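Exported gluconolactonase (Xanthomonas campestris pv. campestris, PDB 3DR2) probably hydrolyses glucono-1,5-lactone to gluconate in secondary glucose metabolism, as a calcium-bound six-bladed beta-propeller of the SMP-30 family. Local coordinates at residues 135-140 with 191-196; 143-148 with 171-176. All coordinates share one frame; numbering follows the deposited sequence.

Interaction 1 (135-140 with 191-196). With CA (calcium ion), chain D.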
loop_
_atom_site.group_PDB
_atom_site.type_symbol
_atom_site.label_atom_id
_atom_site.label_comp_id
_atom_site.label_asym_id
_atom_site.label_seq_id
_atom_site.Cartn_x
_atom_site.Cartn_y
_atom_site.Cartn_z
ATOM N N ASP A 135 -5.012 -7.470 -16.540
ATOM C CA ASP A 135 -6.454 -7.696 -16.434
ATOM C C ASP A 135 -6.808 -8.972 -17.199
ATOM O O ASP A 135 -6.059 -9.403 -18.085
ATOM C CB ASP A 135 -7.212 -6.481 -16.996
ATOM C CG ASP A 135 -8.601 -6.315 -16.393
ATOM O OD1 ASP A 135 -9.202 -5.230 -16.576
ATOM O OD2 ASP A 135 -9.094 -7.260 -15.741
ATOM N N LEU A 136 -7.936 -9.587 -16.852
ATOM C CA LEU A 136 -8.341 -10.823 -17.520
ATOM C C LEU A 136 -9.848 -10.990 -17.581
ATOM O O LEU A 136 -10.591 -10.334 -16.847
ATOM C CB LEU A 136 -7.730 -12.040 -16.810
ATOM C CG LEU A 136 -8.369 -12.546 -15.507
ATOM C CD1 LEU A 136 -7.551 -13.718 -14.981
ATOM C CD2 LEU A 136 -8.432 -11.430 -14.466
ATOM N N ILE A 137 -10.288 -11.864 -18.484
ATOM C CA ILE A 137 -11.700 -12.172 -18.658
ATOM C C ILE A 137 -11.794 -13.649 -19.003
ATOM O O ILE A 137 -10.797 -14.277 -19.365
ATOM C CB ILE A 137 -12.347 -11.349 -19.805
ATOM C CG1 ILE A 137 -11.657 -11.660 -21.137
ATOM C CG2 ILE A 137 -12.275 -9.866 -19.476
ATOM C CD1 ILE A 137 -12.270 -10.951 -22.345
ATOM N N VAL A 138 -12.987 -14.209 -18.870
ATOM C CA VAL A 138 -13.206 -15.611 -19.189
ATOM C C VAL A 138 -14.251 -15.681 -20.296
ATOM O O VAL A 138 -15.353 -15.157 -20.144
ATOM C CB VAL A 138 -13.721 -16.387 -17.966
ATOM C CG1 VAL A 138 -13.872 -17.857 -18.316
ATOM C CG2 VAL A 138 -12.762 -16.207 -16.799
ATOM N N ALA A 139 -13.895 -16.314 -21.412
ATOM C CA ALA A 139 -14.812 -16.440 -22.541
ATOM C C ALA A 139 -15.851 -17.520 -22.272
ATOM O O ALA A 139 -15.710 -18.318 -21.345
ATOM C CB ALA A 139 -14.034 -16.762 -23.816
ATOM N N ARG A 140 -16.903 -17.540 -23.084
ATOM C CA ARG A 140 -17.958 -18.528 -22.914
ATOM C C ARG A 140 -17.456 -19.968 -23.002
ATOM O O ARG A 140 -18.066 -20.870 -22.432
ATOM C CB ARG A 140 -19.069 -18.301 -23.941
ATOM C CG ARG A 140 -20.064 -17.226 -23.540
ATOM C CD ARG A 140 -21.322 -17.299 -24.396
ATOM N NE ARG A 140 -21.123 -16.720 -25.719
ATOM C CZ ARG A 140 -21.257 -15.426 -25.986
ATOM N NH1 ARG A 140 -21.597 -14.581 -25.020
ATOM N NH2 ARG A 140 -21.054 -14.977 -27.217
ATOM N N ASN A 191 -4.022 -3.094 -21.652
ATOM C CA ASN A 191 -4.489 -2.977 -20.281
ATOM C C ASN A 191 -5.809 -3.697 -20.025
ATOM O O ASN A 191 -5.820 -4.858 -19.612
ATOM C CB ASN A 191 -4.612 -1.493 -19.931
ATOM C CG ASN A 191 -4.504 -1.239 -18.450
ATOM O OD1 ASN A 191 -4.968 -2.044 -17.653
ATOM N ND2 ASN A 191 -3.900 -0.117 -18.070
ATOM N N GLY A 192 -6.921 -3.012 -20.261
ATOM C CA GLY A 192 -8.208 -3.646 -20.051
ATOM C C GLY A 192 -8.641 -4.421 -21.277
ATOM O O GLY A 192 -8.068 -4.261 -22.353
ATOM N N LEU A 193 -9.643 -5.275 -21.119
ATOM C CA LEU A 193 -10.156 -6.041 -22.245
ATOM C C LEU A 193 -11.546 -6.547 -21.919
ATOM O O LEU A 193 -11.904 -6.677 -20.744
ATOM C CB LEU A 193 -9.244 -7.228 -22.581
ATOM C CG LEU A 193 -9.280 -8.466 -21.676
ATOM C CD1 LEU A 193 -8.546 -9.619 -22.357
ATOM C CD2 LEU A 193 -8.656 -8.146 -20.331
ATOM N N ALA A 194 -12.319 -6.819 -22.964
ATOM C CA ALA A 194 -13.684 -7.311 -22.828
ATOM C C ALA A 194 -14.238 -7.705 -24.194
ATOM O O ALA A 194 -13.891 -7.105 -25.212
ATOM C CB ALA A 194 -14.570 -6.229 -22.209
ATOM N N PHE A 195 -15.100 -8.718 -24.205
ATOM C CA PHE A 195 -15.735 -9.184 -25.438
ATOM C C PHE A 195 -17.081 -8.516 -25.644
ATOM O O PHE A 195 -17.718 -8.074 -24.689
ATOM C CB PHE A 195 -15.994 -10.694 -25.386
ATOM C CG PHE A 195 -14.884 -11.525 -25.932
ATOM C CD1 PHE A 195 -14.150 -12.358 -25.096
ATOM C CD2 PHE A 195 -14.583 -11.498 -27.290
ATOM C CE1 PHE A 195 -13.135 -13.153 -25.606
ATOM C CE2 PHE A 195 -13.569 -12.290 -27.808
ATOM C CZ PHE A 195 -12.844 -13.119 -26.964
ATOM N N SER A 196 -17.513 -8.446 -26.899
ATOM C CA SER A 196 -18.824 -7.900 -27.212
ATOM C C SER A 196 -19.756 -9.044 -26.819
ATOM O O SER A 196 -19.302 -10.178 -26.627
ATOM C CB SER A 196 -18.947 -7.634 -28.709
ATOM O OG SER A 196 -18.696 -8.823 -29.439
HETATM CA CA CA D . -5.806 -2.420 -15.462
HETATM O O HOH W 1 -11.035 -4.462 -18.518
HETATM O O HOH W 2 -7.641 -3.107 -16.841
HETATM O O HOH W 3 -3.849 -1.596 -14.062
HETATM O O HOH W 4 -6.389 -4.405 -14.231
HETATM O O HOH W 5 -7.942 -1.723 -14.484
#
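Ile137 and Leu193 carry a contact between the innermost strands of two successive propeller blades, beside the calcium ion bound by Asn191. Strands 136-138 and 191-195 run nearly parallel, 15° apart, with axes 6.8 Å apart at their closest. No direct hydrogen bond joins the two segments; they meet through side chains and water.

Ile137 and Leu193 reach toward each other tip to tip. Ile137 CG1 stands between its backbone N and carbonyl carbon (chi1 61°), which places it against Leu193, 3.9 Å from Leu193 CD1. Ile137 CG2 rests against Leu193 O. The Ile137 side chain crosses Phe195 at about a right angle, and Ile137 CD1 comes 3.6 Å from Phe195 CD1. Ala139 CB meets the same ring near CE1. Leu193 CD2 turns to the Asp135 backbone.

The other end is polar. Asp135 OD1 accepts a bond from water 1 at 2.8 Å; this water also accepts from Leu193 N at 3.1 Å. Asp135 OD1 takes a second bond, 2.6 Å, from water 2, a calcium ligand. Asn281 also donates to this oxygen. Asp135 OD2 accepts from Leu136 N.

Asn191 OD1 binds the calcium ion directly at 2.4 Å, with Glu48, Asn134 and Asp242 completing the protein ligands. Asn191 ND2 is held by Thr207. Asp135 is thus a second-shell residue: it accepts a bond from a metal-bound water, consistent with a role in positioning it.

Interaction 2 (143-148 with 171-176)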
loop_
_atom_site.group_PDB
_atom_site.type_symbol
_atom_site.label_atom_id
_atom_site.label_comp_id
_atom_site.label_asym_id
_atom_site.label_seq_id
_atom_site.Cartn_x
_atom_site.Cartn_y
_atom_site.Cartn_z
ATOM N N ALA A 143 -12.051 -20.334 -21.869
ATOM C CA ALA A 143 -10.697 -19.837 -22.072
ATOM C C ALA A 143 -10.503 -18.537 -21.298
ATOM O O ALA A 143 -11.413 -17.717 -21.223
ATOM C CB ALA A 143 -10.444 -19.596 -23.555
ATOM N N ILE A 144 -9.322 -18.362 -20.714
ATOM C CA ILE A 144 -9.015 -17.143 -19.971
ATOM C C ILE A 144 -8.168 -16.251 -20.875
ATOM O O ILE A 144 -7.113 -16.670 -21.350
ATOM C CB ILE A 144 -8.207 -17.448 -18.686
ATOM C CG1 ILE A 144 -9.056 -18.273 -17.723
ATOM C CG2 ILE A 144 -7.755 -16.147 -18.017
ATOM C CD1 ILE A 144 -8.283 -18.802 -16.548
ATOM N N TRP A 145 -8.645 -15.032 -21.120
ATOM C CA TRP A 145 -7.927 -14.071 -21.953
ATOM C C TRP A 145 -7.358 -12.997 -21.040
ATOM O O TRP A 145 -8.036 -12.547 -20.122
ATOM C CB TRP A 145 -8.870 -13.398 -22.951
ATOM C CG TRP A 145 -9.403 -14.288 -24.028
ATOM C CD1 TRP A 145 -10.259 -15.343 -23.884
ATOM C CD2 TRP A 145 -9.140 -14.172 -25.429
ATOM N NE1 TRP A 145 -10.549 -15.890 -25.118
ATOM C CE2 TRP A 145 -9.872 -15.190 -26.080
ATOM C CE3 TRP A 145 -8.354 -13.304 -26.198
ATOM C CZ2 TRP A 145 -9.841 -15.360 -27.468
ATOM C CZ3 TRP A 145 -8.325 -13.475 -27.579
ATOM C CH2 TRP A 145 -9.066 -14.497 -28.197
ATOM N N PHE A 146 -6.128 -12.569 -21.291
ATOM C CA PHE A 146 -5.544 -11.541 -20.437
ATOM C C PHE A 146 -4.518 -10.672 -21.146
ATOM O O PHE A 146 -4.013 -11.028 -22.208
ATOM C CB PHE A 146 -4.930 -12.193 -19.193
ATOM C CG PHE A 146 -3.726 -13.063 -19.475
ATOM C CD1 PHE A 146 -2.441 -12.529 -19.429
ATOM C CD2 PHE A 146 -3.875 -14.425 -19.725
ATOM C CE1 PHE A 146 -1.319 -13.336 -19.619
ATOM C CE2 PHE A 146 -2.763 -15.245 -19.918
ATOM C CZ PHE A 146 -1.479 -14.699 -19.862
ATOM N N THR A 147 -4.237 -9.515 -20.551
ATOM C CA THR A 147 -3.270 -8.567 -21.091
ATOM C C THR A 147 -1.972 -8.671 -20.296
ATOM O O THR A 147 -1.986 -8.910 -19.084
ATOM C CB THR A 147 -3.791 -7.129 -20.984
ATOM O OG1 THR A 147 -4.137 -6.848 -19.617
ATOM C CG2 THR A 147 -5.011 -6.943 -21.866
ATOM N N ASP A 148 -0.849 -8.471 -20.976
ATOM C CA ASP A 148 0.439 -8.583 -20.318
ATOM C C ASP A 148 1.383 -7.385 -20.468
ATOM O O ASP A 148 2.461 -7.502 -21.042
ATOM C CB ASP A 148 1.149 -9.853 -20.806
ATOM C CG ASP A 148 2.326 -10.232 -19.934
ATOM O OD1 ASP A 148 3.341 -10.726 -20.470
ATOM O OD2 ASP A 148 2.238 -10.044 -18.706
ATOM N N VAL A 171 -1.725 -9.944 -25.717
ATOM C CA VAL A 171 -3.041 -10.322 -25.229
ATOM C C VAL A 171 -2.942 -11.822 -25.469
ATOM O O VAL A 171 -2.617 -12.247 -26.577
ATOM C CB VAL A 171 -4.188 -9.757 -26.096
ATOM C CG1 VAL A 171 -5.505 -10.404 -25.686
ATOM C CG2 VAL A 171 -4.286 -8.249 -25.926
ATOM N N TYR A 172 -3.185 -12.617 -24.436
ATOM C CA TYR A 172 -3.096 -14.066 -24.569
ATOM C C TYR A 172 -4.418 -14.767 -24.319
ATOM O O TYR A 172 -5.322 -14.216 -23.689
ATOM C CB TYR A 172 -2.088 -14.649 -23.576
ATOM C CG TYR A 172 -0.661 -14.192 -23.738
ATOM C CD1 TYR A 172 -0.200 -13.040 -23.109
ATOM C CD2 TYR A 172 0.247 -14.943 -24.484
ATOM C CE1 TYR A 172 1.128 -12.649 -23.210
ATOM C CE2 TYR A 172 1.571 -14.565 -24.594
ATOM C CZ TYR A 172 2.009 -13.418 -23.955
ATOM O OH TYR A 172 3.322 -13.041 -24.070
ATOM N N ARG A 173 -4.510 -15.998 -24.815
ATOM C CA ARG A 173 -5.686 -16.833 -24.619
ATOM C C ARG A 173 -5.223 -18.152 -24.015
ATOM O O ARG A 173 -4.378 -18.842 -24.590
ATOM C CB ARG A 173 -6.411 -17.113 -25.938
ATOM C CG ARG A 173 -7.552 -18.117 -25.788
ATOM C CD ARG A 173 -8.327 -18.298 -27.084
ATOM N NE ARG A 173 -9.436 -19.241 -26.932
ATOM C CZ ARG A 173 -9.314 -20.564 -27.003
ATOM N NH1 ARG A 173 -10.377 -21.341 -26.848
ATOM N NH2 ARG A 173 -8.134 -21.111 -27.244
ATOM N N LEU A 174 -5.771 -18.497 -22.853
ATOM C CA LEU A 174 -5.410 -19.739 -22.184
ATOM C C LEU A 174 -6.581 -20.699 -22.355
ATOM O O LEU A 174 -7.639 -20.514 -21.760
ATOM C CB LEU A 174 -5.147 -19.494 -20.690
ATOM C CG LEU A 174 -4.287 -20.522 -19.940
ATOM C CD1 LEU A 174 -4.362 -20.238 -18.446
ATOM C CD2 LEU A 174 -4.758 -21.928 -20.219
ATOM N N PRO A 175 -6.404 -21.739 -23.185
ATOM C CA PRO A 175 -7.442 -22.740 -23.447
ATOM C C PRO A 175 -7.856 -23.498 -22.192
ATOM O O PRO A 175 -7.035 -23.742 -21.303
ATOM C CB PRO A 175 -6.783 -23.666 -24.470
ATOM C CG PRO A 175 -5.797 -22.782 -25.159
ATOM C CD PRO A 175 -5.209 -22.008 -23.997
ATOM N N PRO A 176 -9.138 -23.887 -22.107
ATOM C CA PRO A 176 -9.673 -24.628 -20.960
ATOM C C PRO A 176 -9.256 -26.098 -21.016
ATOM O O PRO A 176 -8.888 -26.689 -20.002
ATOM C CB PRO A 176 -11.172 -24.441 -21.110
ATOM C CG PRO A 176 -11.343 -24.455 -22.599
ATOM C CD PRO A 176 -10.205 -23.585 -23.079
HETATM O O HOH W 6 -11.946 -18.275 -26.201
HETATM O O HOH W 7 3.535 -10.425 -23.207
#
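Arg173 lies across the indole of Trp145, its partner in a non-hydrogen-bonded pair of antiparallel strands 144-147 and 171-174. Arg173 CB sits over the centre of the six-membered ring, 4.0 Å from its centroid, in a CH-pi contact. Arg173 CG is anti to the backbone N (chi1 173°), which carries it along the same face, nearest Trp145 CE2. Beyond it the chain is extended to NE. Arg173 CD is closest, 3.3 Å from Trp145 CZ2. Arg173 NE lies 3.5 Å from Ala143 CB, which covers one face of the guanidinium. The guanidinium plane is turned 75° from the indole. Water 6 lies in the plane of both groups, at their edges, and accepts from Arg173 NE at 2.8 Å and from Trp145 NE1. The tip ends on Asp141, in a salt bridge from NH1, and on Gln182, bonded to NH2.

On the other face of the sheet, Tyr172 CB lies over the Phe146 ring, offset toward its rim. The two rings are 25° from parallel but slid apart, with centroids 5.3 Å apart and little overlap. Asp148 CB meets the edge of the tyrosine ring. Water 7 joins Tyr172 OH to Asp148 OD1. Asp148 OD2 accepts from Ser132 N, and OD1 also accepts from Asn131 N.

Four backbone bonds close the ladder, two in the Ile144-Leu174 pair and two in the Phe146-Tyr172 pair. Leu174 N to Ile144 O is the shortest, 2.7 Å. These are the two middle strands of a four-stranded propeller blade. Strand 136-138 flanks 144-147, and strand 182-187 flanks the other partner. Trp145 also packs edge-to-face with Phe195 and Trp222 of the next blade.

Interaction 2 lies within one blade, while interaction 1 joins that blade to the next; their centres are about 8 Å apart. Strands 136-138 and 144-147 are neighbours in the same sheet, and a probable hydrogen bond from Ile137 N to Trp145 O, 2.9 Å, joins the two contacts. Thr147 ties them nearer the calcium ion. Its OG1 lies 2.6 Å from Asn191 O, a probable hydrogen bond, and also bonds Asp135 N. Thr147 of strand 144-147 thus bonds the backbone of both the calcium ligand Asn191 and Asp135. Thr147 OG1 itself is 6.3 Å from the calcium ion that Asn191 binds.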